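Local coordinates for uncharacterized protein (Bacteroides ovatus, PDB 4IRT) that is of unknown function but has the beta-propeller fold of a BNR-repeat family and may, as a putative neuraminidase, release sialic acid from glycans, at residues T63-N68 with G111-M116; Y36-D41 with N74-M79; S340-T345 with W352-L357. All blocks are in the same frame, centred on the assembly; numbering follows the deposited sequence. Where two conformers were deposited one is given.

Interaction 1: residues T63-N68 with G111-M116. With EDO (1,2-ethanediol), chain J.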
loop_
_atom_site.group_PDB
_atom_site.type_symbol
_atom_site.label_atom_id
_atom_site.label_comp_id
_atom_site.label_asym_id
_atom_site.label_seq_id
_atom_site.Cartn_x
_atom_site.Cartn_y
_atom_site.Cartn_z
ATOM N N THR A 63 -12.413 19.332 -2.421
ATOM C CA THR A 63 -13.656 18.702 -2.832
ATOM C C THR A 63 -14.760 19.022 -1.818
ATOM O O THR A 63 -14.533 19.713 -0.813
ATOM C CB THR A 63 -13.517 17.170 -2.950
ATOM O OG1 THR A 63 -13.411 16.588 -1.631
ATOM C CG2 THR A 63 -12.275 16.776 -3.772
ATOM N N GLN A 64 -15.927 18.463 -2.080
ATOM C CA GLN A 64 -17.100 18.670 -1.259
ATOM C C GLN A 64 -17.130 17.685 -0.089
ATOM O O GLN A 64 -18.073 17.707 0.705
ATOM C CB GLN A 64 -18.364 18.502 -2.117
ATOM C CG GLN A 64 -18.580 17.081 -2.679
ATOM C CD GLN A 64 -18.058 16.918 -4.090
ATOM O OE1 GLN A 64 -16.914 17.288 -4.371
ATOM N NE2 GLN A 64 -18.866 16.324 -4.975
ATOM N N TYR A 65 -16.118 16.823 0.011
ATOM C CA TYR A 65 -16.106 15.750 0.996
ATOM C C TYR A 65 -15.100 15.963 2.113
ATOM O O TYR A 65 -14.037 16.537 1.912
ATOM C CB TYR A 65 -15.814 14.414 0.312
ATOM C CG TYR A 65 -16.849 14.095 -0.745
ATOM C CD1 TYR A 65 -18.197 13.945 -0.400
ATOM C CD2 TYR A 65 -16.499 13.963 -2.082
ATOM C CE1 TYR A 65 -19.160 13.660 -1.355
ATOM C CE2 TYR A 65 -17.460 13.669 -3.045
ATOM C CZ TYR A 65 -18.782 13.526 -2.674
ATOM O OH TYR A 65 -19.764 13.251 -3.607
ATOM N N GLN A 66 -15.489 15.484 3.288
ATOM C CA GLN A 66 -14.647 15.445 4.461
ATOM C C GLN A 66 -14.425 14.024 4.897
ATOM O O GLN A 66 -15.217 13.143 4.568
ATOM C CB GLN A 66 -15.306 16.183 5.602
ATOM C CG GLN A 66 -15.274 17.676 5.457
ATOM C CD GLN A 66 -15.988 18.347 6.607
ATOM O OE1 GLN A 66 -17.181 18.305 6.665
ATOM N NE2 GLN A 66 -15.245 18.985 7.512
ATOM N N GLY A 67 -13.342 13.800 5.641
ATOM C CA GLY A 67 -13.140 12.530 6.325
ATOM C C GLY A 67 -12.909 12.671 7.830
ATOM O O GLY A 67 -12.542 13.751 8.342
ATOM N N ASN A 68 -13.134 11.585 8.551
ATOM C CA ASN A 68 -12.834 11.531 9.989
ATOM C C ASN A 68 -11.333 11.371 10.213
ATOM O O ASN A 68 -10.865 10.309 10.542
ATOM C CB ASN A 68 -13.595 10.399 10.650
ATOM C CG ASN A 68 -13.389 10.366 12.139
ATOM O OD1 ASN A 68 -13.039 11.386 12.749
ATOM N ND2 ASN A 68 -13.613 9.204 12.744
ATOM N N GLY A 111 -18.139 13.811 -8.718
ATOM C CA GLY A 111 -19.586 13.698 -8.565
ATOM C C GLY A 111 -19.994 13.204 -7.181
ATOM O O GLY A 111 -19.207 13.215 -6.226
ATOM N N ASP A 112 -21.232 12.734 -7.093
ATOM C CA ASP A 112 -21.764 12.197 -5.857
ATOM C C ASP A 112 -21.125 10.838 -5.543
ATOM O O ASP A 112 -20.611 10.139 -6.431
ATOM C CB ASP A 112 -23.287 12.008 -5.948
ATOM C CG ASP A 112 -24.044 13.294 -6.243
ATOM O OD1 ASP A 112 -23.525 14.405 -6.083
ATOM O OD2 ASP A 112 -25.212 13.173 -6.614
ATOM N N LYS A 113 -21.194 10.471 -4.266
ATOM C CA LYS A 113 -20.860 9.113 -3.819
ATOM C C LYS A 113 -21.755 8.105 -4.541
ATOM O O LYS A 113 -22.958 8.357 -4.716
ATOM C CB LYS A 113 -21.018 9.010 -2.296
ATOM C CG LYS A 113 -19.969 9.788 -1.506
ATOM C CD LYS A 113 -20.154 9.682 -0.010
ATOM C CE LYS A 113 -19.050 10.454 0.724
ATOM N NZ LYS A 113 -19.241 10.476 2.216
HETATM N N MSE A 114 -21.155 7.000 -4.991
HETATM C CA MSE A 114 -21.814 5.959 -5.760
HETATM C C MSE A 114 -21.496 4.581 -5.214
HETATM O O MSE A 114 -20.457 4.377 -4.599
HETATM C CB MSE A 114 -21.287 5.913 -7.196
HETATM C CG MSE A 114 -21.565 7.205 -7.927
HETATM SE SE MSE A 114 -20.726 7.102 -9.711
HETATM C CE MSE A 114 -18.867 7.177 -9.213
ATOM N N PRO A 115 -22.392 3.612 -5.448
ATOM C CA PRO A 115 -22.061 2.226 -5.195
ATOM C C PRO A 115 -21.124 1.687 -6.259
ATOM O O PRO A 115 -20.921 2.336 -7.298
ATOM C CB PRO A 115 -23.420 1.518 -5.270
ATOM C CG PRO A 115 -24.228 2.334 -6.222
ATOM C CD PRO A 115 -23.729 3.759 -6.070
HETATM N N MSE A 116 -20.534 0.523 -5.993
HETATM C CA MSE A 116 -19.808 -0.209 -7.006
HETATM C C MSE A 116 -20.741 -1.275 -7.519
HETATM O O MSE A 116 -21.312 -1.121 -8.612
HETATM C CB MSE A 116 -18.489 -0.742 -6.447
HETATM C CG MSE A 116 -17.467 0.402 -6.298
HETATM SE SE MSE A 116 -15.871 -0.340 -5.424
HETATM C CE MSE A 116 -14.726 1.217 -5.739
HETATM C C1 EDO J . -22.277 11.365 -9.825
HETATM O O1 EDO J . -22.771 12.661 -9.454
HETATM C C2 EDO J . -23.357 10.321 -9.658
HETATM O O2 EDO J . -24.090 10.251 -10.875
HETATM O O HOH W 1 -21.730 15.839 -4.559
HETATM O O HOH W 2 -16.899 11.067 3.921
#

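Interaction 2: residues Y36-D41 with N74-M79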
loop_
_atom_site.group_PDB
_atom_site.type_symbol
_atom_site.label_atom_id
_atom_site.label_comp_id
_atom_site.label_asym_id
_atom_site.label_seq_id
_atom_site.Cartn_x
_atom_site.Cartn_y
_atom_site.Cartn_z
ATOM N N TYR A 36 -1.100 13.002 -10.095
ATOM C CA TYR A 36 -2.239 13.285 -9.258
ATOM C C TYR A 36 -1.917 12.911 -7.836
ATOM O O TYR A 36 -1.193 11.941 -7.590
ATOM C CB TYR A 36 -3.449 12.458 -9.702
ATOM C CG TYR A 36 -3.964 12.818 -11.065
ATOM C CD1 TYR A 36 -3.388 12.279 -12.228
ATOM C CD2 TYR A 36 -5.035 13.698 -11.205
ATOM C CE1 TYR A 36 -3.846 12.642 -13.484
ATOM C CE2 TYR A 36 -5.517 14.032 -12.450
ATOM C CZ TYR A 36 -4.931 13.501 -13.579
ATOM O OH TYR A 36 -5.420 13.870 -14.813
ATOM N N ILE A 37 -2.488 13.669 -6.900
ATOM C CA ILE A 37 -2.245 13.455 -5.487
ATOM C C ILE A 37 -3.552 13.666 -4.744
ATOM O O ILE A 37 -4.473 14.335 -5.249
ATOM C CB ILE A 37 -1.145 14.429 -4.969
ATOM C CG1 ILE A 37 -0.572 13.959 -3.623
ATOM C CG2 ILE A 37 -1.661 15.861 -4.907
ATOM C CD1 ILE A 37 0.649 14.764 -3.216
ATOM N N SER A 38 -3.653 13.100 -3.549
ATOM C CA SER A 38 -4.837 13.297 -2.725
ATOM C C SER A 38 -4.413 13.293 -1.269
ATOM O O SER A 38 -3.494 12.573 -0.894
ATOM C CB SER A 38 -5.901 12.186 -2.972
ATOM O OG SER A 38 -5.407 10.881 -2.726
ATOM N N TYR A 39 -5.113 14.091 -0.478
ATOM C CA TYR A 39 -4.871 14.189 0.951
ATOM C C TYR A 39 -6.013 14.888 1.615
ATOM O O TYR A 39 -6.888 15.467 0.934
ATOM C CB TYR A 39 -3.591 14.941 1.246
ATOM C CG TYR A 39 -3.521 16.331 0.695
ATOM C CD1 TYR A 39 -3.023 16.563 -0.583
ATOM C CD2 TYR A 39 -3.882 17.435 1.479
ATOM C CE1 TYR A 39 -2.907 17.856 -1.087
ATOM C CE2 TYR A 39 -3.766 18.728 0.980
ATOM C CZ TYR A 39 -3.300 18.907 -0.319
ATOM O OH TYR A 39 -3.161 20.178 -0.809
ATOM N N TYR A 40 -6.039 14.807 2.956
ATOM C CA TYR A 40 -6.944 15.628 3.738
ATOM C C TYR A 40 -6.254 16.912 4.189
ATOM O O TYR A 40 -5.130 16.869 4.712
ATOM C CB TYR A 40 -7.397 14.883 4.969
ATOM C CG TYR A 40 -8.241 13.642 4.757
ATOM C CD1 TYR A 40 -9.549 13.740 4.318
ATOM C CD2 TYR A 40 -7.752 12.375 5.090
ATOM C CE1 TYR A 40 -10.320 12.609 4.128
ATOM C CE2 TYR A 40 -8.516 11.230 4.920
ATOM C CZ TYR A 40 -9.828 11.356 4.468
ATOM O OH TYR A 40 -10.638 10.246 4.297
ATOM N N ASP A 41 -6.939 18.028 4.021
ATOM C CA ASP A 41 -6.471 19.297 4.538
ATOM C C ASP A 41 -6.723 19.414 6.044
ATOM O O ASP A 41 -7.294 18.528 6.664
ATOM C CB ASP A 41 -7.011 20.468 3.702
ATOM C CG ASP A 41 -8.457 20.825 3.987
ATOM O OD1 ASP A 41 -9.075 20.354 4.972
ATOM O OD2 ASP A 41 -9.002 21.637 3.185
ATOM N N ASN A 74 -8.804 5.890 8.348
ATOM C CA ASN A 74 -9.803 6.407 7.419
ATOM C C ASN A 74 -9.195 7.073 6.148
ATOM O O ASN A 74 -9.581 8.176 5.723
ATOM C CB ASN A 74 -10.735 7.367 8.150
ATOM C CG ASN A 74 -11.681 6.665 9.107
ATOM O OD1 ASN A 74 -11.270 5.795 9.896
ATOM N ND2 ASN A 74 -12.950 7.052 9.064
ATOM N N ILE A 75 -8.251 6.352 5.549
ATOM C CA ILE A 75 -7.430 6.879 4.457
ATOM C C ILE A 75 -8.167 7.093 3.139
ATOM O O ILE A 75 -9.281 6.594 2.932
ATOM C CB ILE A 75 -6.219 5.959 4.214
ATOM C CG1 ILE A 75 -6.684 4.553 3.782
ATOM C CG2 ILE A 75 -5.381 5.892 5.476
ATOM C CD1 ILE A 75 -6.541 4.314 2.314
ATOM N N ILE A 76 -7.501 7.807 2.255
ATOM C CA ILE A 76 -7.917 8.027 0.879
ATOM C C ILE A 76 -7.017 7.167 -0.027
ATOM O O ILE A 76 -5.764 7.261 0.027
ATOM C CB ILE A 76 -7.672 9.488 0.458
ATOM C CG1 ILE A 76 -8.418 10.485 1.351
ATOM C CG2 ILE A 76 -8.035 9.699 -1.023
ATOM C CD1 ILE A 76 -7.678 11.812 1.480
ATOM N N SER A 77 -7.639 6.379 -0.888
ATOM C CA SER A 77 -6.946 5.728 -1.989
ATOM C C SER A 77 -7.543 6.196 -3.318
ATOM O O SER A 77 -8.782 6.245 -3.485
ATOM C CB SER A 77 -7.093 4.203 -1.898
ATOM O OG SER A 77 -6.270 3.617 -0.894
HETATM N N MSE A 78 -6.661 6.491 -4.271
HETATM C CA MSE A 78 -7.041 6.944 -5.608
HETATM C C MSE A 78 -6.346 6.164 -6.703
HETATM O O MSE A 78 -5.343 5.449 -6.469
HETATM C CB MSE A 78 -6.736 8.432 -5.751
HETATM C CG MSE A 78 -5.317 8.694 -6.192
HETATM SE SE MSE A 78 -4.663 10.533 -6.049
HETATM C CE MSE A 78 -6.018 11.413 -7.059
HETATM N N MSE A 79 -6.876 6.297 -7.923
HETATM C CA MSE A 79 -6.307 5.663 -9.115
HETATM C C MSE A 79 -6.917 6.287 -10.337
HETATM O O MSE A 79 -8.006 6.840 -10.269
HETATM C CB MSE A 79 -6.620 4.160 -9.104
HETATM C CG MSE A 79 -6.033 3.331 -10.245
HETATM SE SE MSE A 79 -4.101 3.503 -10.466
HETATM C CE MSE A 79 -3.507 3.143 -8.665
#

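Interaction 3: residues S340-T345 with W352-L357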
loop_
_atom_site.group_PDB
_atom_site.type_symbol
_atom_site.label_atom_id
_atom_site.label_comp_id
_atom_site.label_asym_id
_atom_site.label_seq_id
_atom_site.Cartn_x
_atom_site.Cartn_y
_atom_site.Cartn_z
ATOM N N SER A 340 14.099 7.333 4.924
ATOM C CA SER A 340 15.363 6.654 4.662
ATOM C C SER A 340 15.217 5.669 3.529
ATOM O O SER A 340 14.089 5.253 3.203
ATOM C CB SER A 340 15.870 5.970 5.925
ATOM O OG SER A 340 16.131 6.894 6.991
HETATM N N MSE A 341 16.354 5.308 2.914
HETATM C CA MSE A 341 16.383 4.346 1.821
HETATM C C MSE A 341 17.518 3.381 2.000
HETATM O O MSE A 341 18.632 3.775 2.343
HETATM C CB MSE A 341 16.504 5.009 0.446
HETATM C CG MSE A 341 16.573 4.013 -0.715
HETATM SE SE MSE A 341 16.357 5.073 -2.383
HETATM C CE MSE A 341 18.245 5.408 -2.415
ATOM N N ALA A 342 17.244 2.105 1.743
ATOM C CA ALA A 342 18.275 1.095 1.633
ATOM C C ALA A 342 18.306 0.563 0.200
ATOM O O ALA A 342 17.259 0.373 -0.425
ATOM C CB ALA A 342 18.039 -0.028 2.636
ATOM N N HIS A 343 19.513 0.378 -0.320
ATOM C CA HIS A 343 19.731 0.034 -1.700
ATOM C C HIS A 343 20.605 -1.208 -1.805
ATOM O O HIS A 343 21.622 -1.308 -1.105
ATOM C CB HIS A 343 20.446 1.170 -2.430
ATOM C CG HIS A 343 20.765 0.837 -3.843
ATOM N ND1 HIS A 343 22.051 0.681 -4.299
ATOM C CD2 HIS A 343 19.960 0.570 -4.897
ATOM C CE1 HIS A 343 22.032 0.358 -5.581
ATOM N NE2 HIS A 343 20.772 0.287 -5.967
ATOM N N ALA A 344 20.200 -2.157 -2.647
ATOM C CA ALA A 344 21.031 -3.344 -2.976
ATOM C C ALA A 344 21.138 -3.411 -4.487
ATOM O O ALA A 344 20.123 -3.421 -5.177
ATOM C CB ALA A 344 20.367 -4.624 -2.467
ATOM N N THR A 345 22.350 -3.468 -5.013
ATOM C CA THR A 345 22.517 -3.653 -6.449
ATOM C C THR A 345 21.937 -5.002 -6.914
ATOM O O THR A 345 21.345 -5.109 -8.000
ATOM C CB THR A 345 24.003 -3.556 -6.804
ATOM O OG1 THR A 345 24.432 -2.232 -6.501
ATOM C CG2 THR A 345 24.243 -3.812 -8.281
ATOM N N TRP A 352 23.397 -3.884 1.868
ATOM C CA TRP A 352 22.379 -2.853 1.717
ATOM C C TRP A 352 22.970 -1.543 2.208
ATOM O O TRP A 352 23.356 -1.461 3.370
ATOM C CB TRP A 352 21.165 -3.252 2.557
ATOM C CG TRP A 352 20.486 -4.476 2.025
ATOM C CD1 TRP A 352 20.801 -5.766 2.304
ATOM C CD2 TRP A 352 19.371 -4.518 1.116
ATOM N NE1 TRP A 352 19.978 -6.613 1.598
ATOM C CE2 TRP A 352 19.073 -5.871 0.887
ATOM C CE3 TRP A 352 18.610 -3.540 0.469
ATOM C CZ2 TRP A 352 18.054 -6.282 0.027
ATOM C CZ3 TRP A 352 17.595 -3.936 -0.365
ATOM C CH2 TRP A 352 17.317 -5.303 -0.582
ATOM N N THR A 353 23.081 -0.537 1.337
ATOM C CA THR A 353 23.596 0.771 1.723
ATOM C C THR A 353 22.429 1.690 2.111
ATOM O O THR A 353 21.407 1.739 1.407
ATOM C CB THR A 353 24.432 1.395 0.603
ATOM O OG1 THR A 353 23.595 1.691 -0.510
ATOM C CG2 THR A 353 25.548 0.451 0.171
ATOM N N ILE A 354 22.573 2.381 3.237
ATOM C CA ILE A 354 21.490 3.184 3.788
ATOM C C ILE A 354 21.816 4.633 3.613
ATOM O O ILE A 354 22.925 5.056 3.896
ATOM C CB ILE A 354 21.295 2.969 5.298
ATOM C CG1 ILE A 354 21.399 1.500 5.653
ATOM C CG2 ILE A 354 19.966 3.564 5.758
ATOM C CD1 ILE A 354 20.383 0.662 4.945
ATOM N N THR A 355 20.817 5.388 3.180
ATOM C CA THR A 355 20.924 6.830 3.103
ATOM C C THR A 355 19.620 7.443 3.635
ATOM O O THR A 355 18.590 6.768 3.719
ATOM C CB THR A 355 21.159 7.318 1.669
ATOM O OG1 THR A 355 20.128 6.830 0.796
ATOM C CG2 THR A 355 22.541 6.889 1.130
ATOM N N ASP A 356 19.688 8.716 3.998
ATOM C CA ASP A 356 18.500 9.450 4.391
ATOM C C ASP A 356 18.100 10.346 3.240
ATOM O O ASP A 356 18.949 11.035 2.674
ATOM C CB ASP A 356 18.791 10.284 5.652
ATOM C CG ASP A 356 19.076 9.419 6.872
ATOM O OD1 ASP A 356 18.437 8.345 7.040
ATOM O OD2 ASP A 356 19.980 9.784 7.669
ATOM N N LEU A 357 16.821 10.347 2.913
ATOM C CA LEU A 357 16.298 11.150 1.812
ATOM C C LEU A 357 15.800 12.527 2.284
ATOM O O LEU A 357 15.675 13.427 1.466
ATOM C CB LEU A 357 15.188 10.412 1.072
ATOM C CG LEU A 357 15.493 8.999 0.602
ATOM C CD1 LEU A 357 14.353 8.428 -0.206
ATOM C CD2 LEU A 357 16.769 8.955 -0.206
HETATM O O HOH W 3 24.296 -0.023 -2.919
#

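Interaction 1: residues T63-N68 with G111-M116
The backbones that carry Tyr65 and Lys113 do not pair: their CA atoms are 9.5 Å apart, and side chains bridge the gap. Residues 65-66 form a short strand just after the chain turns a corner at Gln64. Residues 111-116 are loop. At the corner Thr63 OG1 accepts a bond from Tyr65 N, an ST turn. Tyr65 leaves its backbone toward the loop, and its OH donates a hydrogen bond to Gly111 O at 2.7 Å. That oxygen lies at the ring edge, near the ring plane, and the hydroxyl meets it at a C=O...O angle of 129°. Over the centre of one ring face sits Gln64 CG, 3.5 Å above the plane. Lys113 runs extended beyond CG and slides past the tyrosine in the opposite direction. Its CE is 3.8 Å from Tyr65 CD1. Its NZ bonds to Asn98 OD1 and, through a water, reaches Gln66 O. Gln64 NE2 bonds to Leu110 O and also donates to a second water at 2.9 Å. This water donates to Asp112 OD1 at 2.8 Å. A phenylalanine in place of Tyr65 would probably leave Gly111 O without its hydroxyl donor and the loop less firmly held. Asp112 N donates to O1 of a 1,2-ethanediol, probably from the crystallisation liquor, at 2.8 Å. The contact thus combines one direct hydroxyl bond with water bridges, at the protein surface, between a strand corner and the loop that follows strand 99-101.

Interaction 2: residues Y36-D41 with N74-M79
Tyr40 lays one ring face over the end of Ile76. Ile76 CD1 is 3.5 Å from the Tyr40 ring centroid and 7° off the ring normal, a CH-pi contact. Ile76 CG1 comes over the same ring, 3.5 Å from Tyr40 CZ. The Tyr40 OH donates to Asn74 O at 2.7 Å, nearly in line with the carbonyl, so the ring is gripped at its tip as well as covered. Two residues earlier on the same strand, Ser38 faces strand 76-79. Its OG lies between the backbone N and the carbonyl carbon (chi1 58°), where Ile76 CG2 is 3.3 Å from it. The selenium of selenomethionine Met78 is 3.4 Å from Ser38 OG. Beyond it, Met78 CE rests 3.8 Å from Tyr36 CB. Strands 36-40 and 76-79 run nearly antiparallel, at 165°, yet their axes come no closer than 7.3 Å, and no backbone bonds join them. They are members of two successive sheets packed face to face, as adjacent blades of a beta-propeller are. Arg24 hydrogen-bonds to both Ser38 O and Ile76 O. Ile76 also touches Leu46 on strand 45-52, and Val88 and Phe90 on strand 86-90.

Interaction 3: residues S340-T345 with W352-L357
Trp352 turns its CG anti to the carbonyl carbon (chi1 -67°), and its indole lies against Ala344. Ala344 CB is 3.4 Å from the centroid of the six-membered ring and 6° off its normal, a CH-pi contact over the face. Asp356 CG is likewise anti to its carbonyl carbon (chi1 -66°). From there Asp356 OD1 accepts a bond from Ser340 OG at 2.7 Å. The same OD1 forms a salt bridge with Arg335, so OD1 is held by two partners. The backbones form an antiparallel pair. Met341 N donates to Thr355 O and Thr355 N to Met341 O, each at 2.8 Å. His343 and Thr353 exchange the same kind of bonds, N to O, at 2.9 Å each. On the face bearing Ser340 and Asp356, Ala342 CB and Ile354 CD1 pack tightly, 3.4 Å apart. On the other face Met341 CB meets Leu357 CD2 at 4.0 Å, and Met341 lies side by side with Thr355. A water bridges His343 ND1 and Thr353 OG1, 2.7 Å from the ND1, while His343 NE2 bonds to Glu325. This is a beta hairpin in which strand 353-356 forms an outer edge of a four-stranded antiparallel sheet, consistent with one blade of the beta-propeller. Strand 340-344 pairs on its other side with strand 325-330, whose Val326 touches Trp352 and whose Phe330 touches Ile354. Ile295, from a loop, touches both Ala342 and Trp352.

From the N terminus, residues 36-41 come first and residues 63-68 follow. Interaction 2 closes when the chain returns at 74-79, and interaction 1 closes later at 111-116. The two therefore cross along the chain. They also touch: Gly67 CA is 3.6 Å from Tyr40 CE1. Interaction 2 ties the sheet formed within residues 28-63 to the next, formed within 76-101, in the buried part of the fold. Interaction 1 fastens the corner between those sheets to a surface loop. Interaction 3 comes much later and closes only a short hairpin. Its centre is about 27 Å from that of interaction 2 and about 39 Å from that of interaction 1, across the chain's centre from the latter.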